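Local coordinates for protein sulfoquinovosidase (Escherichia coli, PDB 5AEG) that hydrolyses sulfoquinovosyl diacylglycerides, and simpler sulfoquinovosides such as sulfoquinovosyl glycerol, to release sulfoquinovose, at residues P247-D251 and W252-G256; V267-K270 and K271-T274; D317-I320 and K321-Q325; V389-K392 and N393-L397. All coordinates share one frame; numbering follows the deposited sequence.

In the fold
All four contacts lie in the family 31 TIM-barrel domain. Contact 1, the turn leading into strand 257-260, is the most buried (four of seven touching residues, none exposed). Contacts 2 and 3, on outer helices 265-277 and 316-325, have two buried of eight each; contact 4, near the end of helix 380-395, joins a buried apolar side to an exposed salt bridge. Contacts 2 and 3 touch, their centres about 14 Å apart, and Leu-397 of contact 4 packs on contact 3. The chemistry differs accordingly: ring packing and bridging waters in contact 1, an amide-carboxylate bond in contact 2, the aliphatic part of an arginine over an indole face in contact 3, and a widened helix in contact 4.

Contact 1 (P247-D251 and W252-G256); sequences PELPD and WIYDG
One face of the Trp-252 indole carries Pro-250 CB near the pyrrole end, 3.5 Å from CD1, and Ile-253 CD1 over the far rim of the six-membered ring, 3.6 Å above the plane. The Tyr-254 ring is met at its edges instead: Asp-251 O lies near its plane, 3.3 Å from CD2, and a water sits in plane at the hydroxyl end. These residues form a short helical turn that leads into strand 257-260 of the TIM barrel. The turn is closed by Ile-253 N, which gives its hydrogen to Pro-250 O at 3.1 Å, and by a weak bond from Tyr-254 N to Asp-251 O. Tyr-254 CG stands anti to its own carbonyl carbon (chi1 -51°), which carries the ring back along the chain to Leu-249, whose CB is 3.8 Å from Tyr-254 OH. The in-plane water joins that hydroxyl to Leu-249 O, so a phenylalanine here would probably leave this water without its bond to the ring end and the carbonyl less firmly tied to the turn. Lys-569 bridges both acids, Asp-251 and Asp-255, and Lys-573 pairs with Asp-251, which probably offsets their like charges. Between the acids a second water donates to Asp-251 OD2 and to Asp-255 OD2, each at 2.7 Å.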
# COMPACT_ATOMS: atom_id res chain seq x y z
N PRO A 247 -14.33 -2.62 3.84
CA PRO A 247 -15.22 -3.30 4.78
C PRO A 247 -14.69 -3.37 6.17
O PRO A 247 -13.45 -3.27 6.41
CB PRO A 247 -15.33 -4.73 4.19
CG PRO A 247 -14.84 -4.63 2.79
CD PRO A 247 -13.81 -3.52 2.81
N GLU A 248 -15.59 -3.57 7.12
CA GLU A 248 -15.20 -4.07 8.43
C GLU A 248 -14.52 -5.44 8.30
O GLU A 248 -14.88 -6.23 7.48
CB GLU A 248 -16.40 -4.20 9.36
CG GLU A 248 -16.99 -2.85 9.73
CD GLU A 248 -18.17 -2.93 10.68
OE1 GLU A 248 -18.66 -4.03 10.98
OE2 GLU A 248 -18.57 -1.89 11.14
N LEU A 249 -13.46 -5.63 9.11
CA LEU A 249 -12.72 -6.91 9.16
C LEU A 249 -13.57 -8.01 9.79
O LEU A 249 -14.36 -7.76 10.72
CB LEU A 249 -11.45 -6.77 9.99
CG LEU A 249 -10.38 -5.80 9.48
CD1 LEU A 249 -9.21 -5.66 10.46
CD2 LEU A 249 -9.84 -6.28 8.17
N PRO A 250 -13.32 -9.24 9.39
CA PRO A 250 -13.99 -10.31 10.13
C PRO A 250 -13.60 -10.31 11.55
O PRO A 250 -12.42 -10.01 11.87
CB PRO A 250 -13.53 -11.57 9.45
CG PRO A 250 -13.09 -11.14 8.07
CD PRO A 250 -12.61 -9.73 8.19
N ASP A 251 -14.54 -10.73 12.39
CA ASP A 251 -14.35 -10.75 13.84
C ASP A 251 -13.15 -11.58 14.29
O ASP A 251 -12.54 -11.29 15.28
CB ASP A 251 -15.62 -11.26 14.57
CG ASP A 251 -15.59 -10.89 16.06
OD1 ASP A 251 -15.57 -9.67 16.35
OD2 ASP A 251 -15.42 -11.79 16.89
N TRP A 252 -12.83 -12.61 13.52
CA TRP A 252 -11.79 -13.55 13.92
C TRP A 252 -10.34 -12.97 13.74
O TRP A 252 -9.36 -13.49 14.33
CB TRP A 252 -11.97 -14.90 13.20
CG TRP A 252 -11.97 -14.81 11.70
CD1 TRP A 252 -13.05 -14.76 10.90
CD2 TRP A 252 -10.82 -14.79 10.83
NE1 TRP A 252 -12.67 -14.74 9.60
CE2 TRP A 252 -11.30 -14.74 9.52
CE3 TRP A 252 -9.42 -14.88 11.04
CZ2 TRP A 252 -10.48 -14.71 8.42
CZ3 TRP A 252 -8.58 -14.87 9.95
CH2 TRP A 252 -9.10 -14.80 8.64
N ILE A 253 -10.21 -11.90 12.96
CA ILE A 253 -8.91 -11.19 12.81
C ILE A 253 -8.33 -10.71 14.13
O ILE A 253 -7.14 -10.79 14.35
CB ILE A 253 -9.00 -10.00 11.82
CG1 ILE A 253 -9.34 -10.51 10.42
CG2 ILE A 253 -7.64 -9.28 11.77
CD1 ILE A 253 -8.23 -11.25 9.68
N TYR A 254 -9.22 -10.37 15.06
CA TYR A 254 -8.82 -9.87 16.36
C TYR A 254 -8.43 -10.94 17.37
O TYR A 254 -8.00 -10.61 18.50
CB TYR A 254 -9.97 -9.03 16.95
CG TYR A 254 -10.48 -7.99 16.02
CD1 TYR A 254 -9.79 -6.84 15.81
CD2 TYR A 254 -11.69 -8.12 15.40
CE1 TYR A 254 -10.27 -5.87 14.92
CE2 TYR A 254 -12.17 -7.19 14.51
CZ TYR A 254 -11.43 -6.06 14.28
OH TYR A 254 -11.89 -5.15 13.41
N ASP A 255 -8.59 -12.22 17.01
CA ASP A 255 -8.51 -13.29 17.98
C ASP A 255 -7.12 -13.92 18.14
O ASP A 255 -6.92 -14.85 18.98
CB ASP A 255 -9.54 -14.35 17.70
CG ASP A 255 -10.93 -13.84 17.84
OD1 ASP A 255 -11.19 -12.82 18.50
OD2 ASP A 255 -11.79 -14.46 17.26
N GLY A 256 -6.14 -13.41 17.42
CA GLY A 256 -4.77 -13.84 17.66
C GLY A 256 -3.88 -13.68 16.44
O GLY A 256 -4.23 -12.95 15.52
O HOH W 1 -14.39 -5.48 12.30
O HOH W 2 -14.37 -14.29 16.61

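Contact 2 (V267-K270 and K271-T274); sequences VCQK and KLDT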
# COMPACT_ATOMS: atom_id res chain seq x y z
N VAL A 267 3.20 -30.52 9.37
CA VAL A 267 4.09 -29.48 9.88
C VAL A 267 3.21 -28.33 10.47
O VAL A 267 3.51 -27.82 11.56
CB VAL A 267 5.10 -28.96 8.80
CG1 VAL A 267 5.83 -27.70 9.30
CG2 VAL A 267 6.19 -29.97 8.52
N CYS A 268 2.13 -28.01 9.78
CA CYS A 268 1.23 -26.95 10.24
C CYS A 268 0.60 -27.37 11.54
O CYS A 268 0.56 -26.63 12.50
CB CYS A 268 0.15 -26.64 9.21
SG CYS A 268 0.69 -25.75 7.71
N GLN A 269 0.15 -28.63 11.59
CA GLN A 269 -0.43 -29.19 12.80
C GLN A 269 0.45 -29.14 14.01
O GLN A 269 -0.04 -28.66 15.09
CB GLN A 269 -0.86 -30.68 12.55
CG GLN A 269 -1.81 -31.22 13.61
CD GLN A 269 -3.06 -30.47 13.85
OE1 GLN A 269 -3.95 -30.29 12.96
NE2 GLN A 269 -3.23 -30.09 15.12
N LYS A 270 1.72 -29.54 13.85
CA LYS A 270 2.66 -29.58 14.98
C LYS A 270 2.94 -28.18 15.50
O LYS A 270 3.06 -27.95 16.69
CB LYS A 270 4.02 -30.19 14.61
CG LYS A 270 3.99 -31.74 14.59
CD LYS A 270 5.38 -32.40 14.77
CE LYS A 270 5.85 -32.55 16.24
NZ LYS A 270 6.52 -31.34 16.84
N LYS A 271 3.11 -27.26 14.56
CA LYS A 271 3.42 -25.88 14.95
C LYS A 271 2.22 -25.21 15.59
O LYS A 271 2.41 -24.54 16.61
CB LYS A 271 3.99 -25.07 13.79
CG LYS A 271 5.35 -25.52 13.37
CD LYS A 271 5.87 -24.59 12.29
CE LYS A 271 7.12 -25.08 11.60
NZ LYS A 271 8.23 -25.08 12.56
N LEU A 272 1.02 -25.42 15.08
CA LEU A 272 -0.20 -24.92 15.69
C LEU A 272 -0.30 -25.37 17.14
O LEU A 272 -0.65 -24.59 18.06
CB LEU A 272 -1.47 -25.36 14.93
CG LEU A 272 -2.82 -25.08 15.58
CD1 LEU A 272 -3.03 -23.55 15.65
CD2 LEU A 272 -3.98 -25.77 14.86
N ASP A 273 -0.03 -26.66 17.34
CA ASP A 273 -0.16 -27.21 18.68
C ASP A 273 0.86 -26.71 19.64
O ASP A 273 0.49 -26.48 20.78
CB ASP A 273 -0.14 -28.77 18.66
CG ASP A 273 -1.41 -29.36 18.07
OD1 ASP A 273 -2.49 -28.80 18.24
OD2 ASP A 273 -1.37 -30.46 17.49
N THR A 274 2.13 -26.64 19.23
CA THR A 274 3.18 -26.10 20.05
C THR A 274 2.86 -24.67 20.55
O THR A 274 3.09 -24.34 21.73
CB THR A 274 4.48 -26.06 19.24
OG1 THR A 274 4.87 -27.40 18.94
CG2 THR A 274 5.59 -25.32 19.96
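Gln-269 NE2 donates to Asp-273 OD2 at 3.0 Å, one helical turn further along. The bond is nearly straight (166° at the hydrogen). Its acceptor lies in the amide plane of Gln-269, while NE2 comes in from above the carboxylate plane, the two flat groups being turned 47° apart. A bend at chi2 (56°) turns the glutamine amide toward the next turn and makes this reach possible. On another side of the helix, Val-267 CG1 runs alongside the aliphatic part of Lys-271 and meets CE at 3.7 Å. At Lys-270 O two donors converge from opposite faces of the carbonyl plane, Thr-274 N at 3.0 Å and Thr-274 OG1 at 2.9 Å, which fixes the hydroxyl against the backbone. The second shell sets the polar ends. Gln-269 lies beside helix 316-325, where its OE1 accepts from Trp-323 and Arg-319; Asp-273 is also paired with Arg-276, and Lys-271 NZ reaches Asp-549. Helix 265-277 connects the neighbouring parallel strands 257-260 and 282-286, with Cys-268 and Leu-272 packed against the second of them, which makes it the helix of a beta-alpha-beta crossover of the TIM barrel.

Contact 3 (D317-I320 and K321-Q325); sequences DSRI and KQWNQ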
# COMPACT_ATOMS: atom_id res chain seq x y z
N ASP A 317 -8.62 -30.66 3.14
CA ASP A 317 -10.07 -30.37 3.05
C ASP A 317 -10.76 -30.71 4.36
O ASP A 317 -11.51 -29.88 4.88
CB ASP A 317 -10.74 -31.05 1.85
CG ASP A 317 -10.45 -32.53 1.74
OD1 ASP A 317 -9.65 -33.16 2.54
OD2 ASP A 317 -11.05 -33.05 0.80
N SER A 318 -10.42 -31.86 4.93
CA SER A 318 -11.01 -32.21 6.23
C SER A 318 -10.30 -31.51 7.40
O SER A 318 -10.96 -31.19 8.41
CB SER A 318 -11.03 -33.72 6.48
OG SER A 318 -9.71 -34.25 6.43
N ARG A 319 -8.98 -31.30 7.28
CA ARG A 319 -8.26 -30.61 8.34
C ARG A 319 -8.77 -29.18 8.55
O ARG A 319 -8.77 -28.73 9.71
CB ARG A 319 -6.71 -30.64 8.19
CG ARG A 319 -5.94 -30.36 9.47
CD ARG A 319 -6.32 -31.30 10.64
NE ARG A 319 -5.93 -32.65 10.28
CZ ARG A 319 -4.70 -33.12 10.42
NH1 ARG A 319 -3.72 -32.41 10.97
NH2 ARG A 319 -4.39 -34.32 9.94
N ILE A 320 -9.13 -28.46 7.46
CA ILE A 320 -9.65 -27.07 7.55
C ILE A 320 -10.88 -27.10 8.45
O ILE A 320 -11.01 -26.29 9.36
CB ILE A 320 -9.98 -26.45 6.17
CG1 ILE A 320 -8.66 -26.19 5.40
CG2 ILE A 320 -10.82 -25.18 6.32
CD1 ILE A 320 -8.85 -25.81 3.95
N LYS A 321 -11.72 -28.13 8.29
CA LYS A 321 -12.95 -28.22 9.13
C LYS A 321 -12.63 -28.39 10.58
O LYS A 321 -13.17 -27.68 11.43
CB LYS A 321 -13.89 -29.32 8.62
CG LYS A 321 -14.38 -29.12 7.19
CD LYS A 321 -15.44 -28.03 7.08
CE LYS A 321 -15.82 -27.66 5.63
NZ LYS A 321 -15.02 -26.50 5.03
N GLN A 322 -11.71 -29.27 10.87
CA GLN A 322 -11.29 -29.50 12.21
C GLN A 322 -10.69 -28.21 12.84
O GLN A 322 -11.02 -27.78 13.97
CB GLN A 322 -10.29 -30.66 12.21
CG GLN A 322 -9.60 -30.93 13.54
CD GLN A 322 -8.59 -32.07 13.48
OE1 GLN A 322 -8.84 -33.09 12.79
NE2 GLN A 322 -7.42 -31.92 14.20
N TRP A 323 -9.83 -27.54 12.07
CA TRP A 323 -9.23 -26.30 12.60
C TRP A 323 -10.30 -25.25 12.86
O TRP A 323 -10.29 -24.56 13.90
CB TRP A 323 -8.10 -25.77 11.62
CG TRP A 323 -6.82 -26.58 11.62
CD1 TRP A 323 -6.33 -27.33 12.60
CD2 TRP A 323 -5.86 -26.67 10.54
NE1 TRP A 323 -5.12 -27.89 12.24
CE2 TRP A 323 -4.83 -27.51 10.97
CE3 TRP A 323 -5.81 -26.13 9.25
CZ2 TRP A 323 -3.72 -27.78 10.19
CZ3 TRP A 323 -4.70 -26.45 8.45
CH2 TRP A 323 -3.68 -27.26 8.93
N ASN A 324 -11.25 -25.12 11.93
CA ASN A 324 -12.31 -24.14 12.09
C ASN A 324 -13.09 -24.43 13.38
O ASN A 324 -13.32 -23.54 14.20
CB ASN A 324 -13.24 -24.14 10.90
CG ASN A 324 -12.63 -23.59 9.66
OD1 ASN A 324 -11.46 -23.02 9.59
ND2 ASN A 324 -13.39 -23.72 8.66
N GLN A 325 -13.41 -25.70 13.62
CA GLN A 325 -14.01 -26.09 14.94
C GLN A 325 -13.28 -25.66 16.15
O GLN A 325 -13.93 -25.41 17.16
CB GLN A 325 -14.24 -27.60 15.05
CG GLN A 325 -15.53 -27.99 14.31
CD GLN A 325 -15.57 -29.48 13.94
OE1 GLN A 325 -14.95 -30.31 14.61
NE2 GLN A 325 -16.32 -29.83 12.88
O HOH W 3 -12.88 -27.84 3.95
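Two torsions bring Arg-319 across the face of Trp-323. The arginine CG stands opposite the backbone N (chi1 -160°) and the chain curls at its next two torsions, while the tryptophan CG is placed beside its own N (chi1 -73°), turning the indole back toward the preceding turn. Both belong to helix 316-325, an outer helix of the TIM barrel that precedes strand 329-334. The result is a CH-pi contact: Arg-319 CG lies 3.6 Å from the centroid of the six-membered ring of Trp-323, only 20° off the ring normal. It sits above the plane toward the rim, close to CE2 at 3.4 Å, so the aliphatic root of the arginine, and not its guanidinium, covers this face. Beyond it, Arg-319 CD lies alongside the amide of Gln-322, 3.7 Å from that residue's CD. The guanidinium is left to salt-bridge Glu-266. In the backbone, Trp-323 N is bonded to Arg-319 O at 2.8 Å, which sets the spacing of the two side chains. Replacing Trp-323 with alanine would probably open a gap between helices 265-277 and 316-325, strip the arginine CG of its ring face and cost Gln-269 OE1 a donor. On a different side of the helix, a water donates to Asp-317 O at 2.6 Å and accepts from Lys-321 NZ at 2.7 Å.

Contact 4 (V389-K392 and N393-L397); sequences VIKK and NMIEL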
# COMPACT_ATOMS: atom_id res chain seq x y z
N VAL A 389 -12.10 -19.33 -10.45
CA VAL A 389 -10.99 -20.03 -9.85
C VAL A 389 -10.94 -19.71 -8.35
O VAL A 389 -10.80 -20.62 -7.54
CB VAL A 389 -9.64 -19.70 -10.52
CG1 VAL A 389 -8.47 -20.20 -9.71
CG2 VAL A 389 -9.56 -20.32 -11.92
N ILE A 390 -11.01 -18.42 -8.00
CA ILE A 390 -10.98 -18.04 -6.60
C ILE A 390 -12.15 -18.68 -5.88
O ILE A 390 -11.97 -19.27 -4.80
CB ILE A 390 -10.96 -16.47 -6.39
CG1 ILE A 390 -9.64 -15.86 -6.90
CG2 ILE A 390 -11.02 -16.13 -4.90
CD1 ILE A 390 -9.68 -14.35 -7.17
N LYS A 391 -13.35 -18.58 -6.45
CA LYS A 391 -14.55 -19.08 -5.76
C LYS A 391 -14.54 -20.58 -5.55
O LYS A 391 -14.84 -21.03 -4.47
CB LYS A 391 -15.82 -18.65 -6.49
CG LYS A 391 -16.08 -17.18 -6.27
CD LYS A 391 -16.91 -16.55 -7.37
CE LYS A 391 -18.24 -17.22 -7.56
NZ LYS A 391 -18.95 -16.35 -8.59
N LYS A 392 -14.12 -21.33 -6.56
CA LYS A 392 -14.23 -22.77 -6.53
C LYS A 392 -13.03 -23.40 -5.83
O LYS A 392 -13.21 -24.37 -5.04
CB LYS A 392 -14.46 -23.33 -7.94
CG LYS A 392 -14.05 -24.78 -8.23
CD LYS A 392 -15.21 -25.73 -8.60
CE LYS A 392 -16.25 -25.90 -7.48
NZ LYS A 392 -15.68 -26.25 -6.12
N ASN A 393 -11.83 -22.83 -6.02
CA ASN A 393 -10.64 -23.47 -5.52
C ASN A 393 -10.17 -23.01 -4.10
O ASN A 393 -9.47 -23.73 -3.42
CB ASN A 393 -9.52 -23.35 -6.57
CG ASN A 393 -9.82 -24.13 -7.87
OD1 ASN A 393 -10.79 -24.77 -7.96
ND2 ASN A 393 -9.01 -23.98 -8.84
N MET A 394 -10.61 -21.83 -3.68
CA MET A 394 -10.24 -21.27 -2.35
C MET A 394 -11.45 -21.12 -1.46
O MET A 394 -11.48 -21.63 -0.35
CB MET A 394 -9.50 -19.94 -2.51
CG MET A 394 -8.45 -20.02 -3.64
SD MET A 394 -7.43 -18.51 -3.97
CE MET A 394 -6.63 -18.70 -2.47
N ILE A 395 -12.46 -20.41 -1.92
CA ILE A 395 -13.62 -20.16 -1.03
C ILE A 395 -14.37 -21.45 -0.73
O ILE A 395 -14.64 -21.73 0.42
CB ILE A 395 -14.63 -19.12 -1.62
CG1 ILE A 395 -13.93 -17.73 -1.73
CG2 ILE A 395 -15.84 -19.02 -0.72
CD1 ILE A 395 -14.63 -16.61 -2.48
N GLU A 396 -14.67 -22.23 -1.77
CA GLU A 396 -15.35 -23.51 -1.57
C GLU A 396 -14.51 -24.53 -0.84
O GLU A 396 -15.08 -25.36 -0.22
CB GLU A 396 -15.95 -24.05 -2.88
CG GLU A 396 -17.22 -23.29 -3.20
CD GLU A 396 -17.89 -23.72 -4.51
OE1 GLU A 396 -17.65 -24.87 -5.00
OE2 GLU A 396 -18.64 -22.89 -5.06
N LEU A 397 -13.17 -24.45 -0.88
CA LEU A 397 -12.33 -25.31 -0.11
C LEU A 397 -12.46 -24.99 1.38
O LEU A 397 -12.11 -25.79 2.23
CB LEU A 397 -10.89 -25.17 -0.59
CG LEU A 397 -9.76 -25.95 0.12
CD1 LEU A 397 -9.83 -27.44 -0.09
CD2 LEU A 397 -8.43 -25.48 -0.36
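Lys-392 with Glu-396, and Ile-390 with Met-394 and Ile-395, form a local contact near the C-terminal end of barrel helix 380-395, where the helix widens into a pi-type turn. The evidence is in the backbone: Ile-390 O accepts from Met-394 N and from Ile-395 N, each at 3.1 Å, the former from above the carbonyl plane and the latter nearly along the direction of the carbonyl bond. Glu-396 N continues this wider spacing by bonding to Lys-391 O at 3.0 Å. On the exposed side, Lys-392 NZ forms a salt bridge with Glu-396 OE1 at 2.7 Å, reaching it from above the carboxylate plane. The lysine gets there by bending at each torsion beyond chi1, with chi2 (116°) off a staggered position, while the glutamate stays extended. Elsewhere Lys-391 CG lies beside Ile-395 CD1 at 4.1 Å, and Lys-391 NZ forms salt bridges with Glu-388 and Glu-443. Asn-393 ND2 is held by Trp-306 O. Inward, Ile-390, Met-394 and Ile-395 pack on Trp-402. The turn thus belongs to a helix of a TIM barrel, widened before the chain enters strand 401-404, which runs directly into the catalytic nucleophile Asp-405.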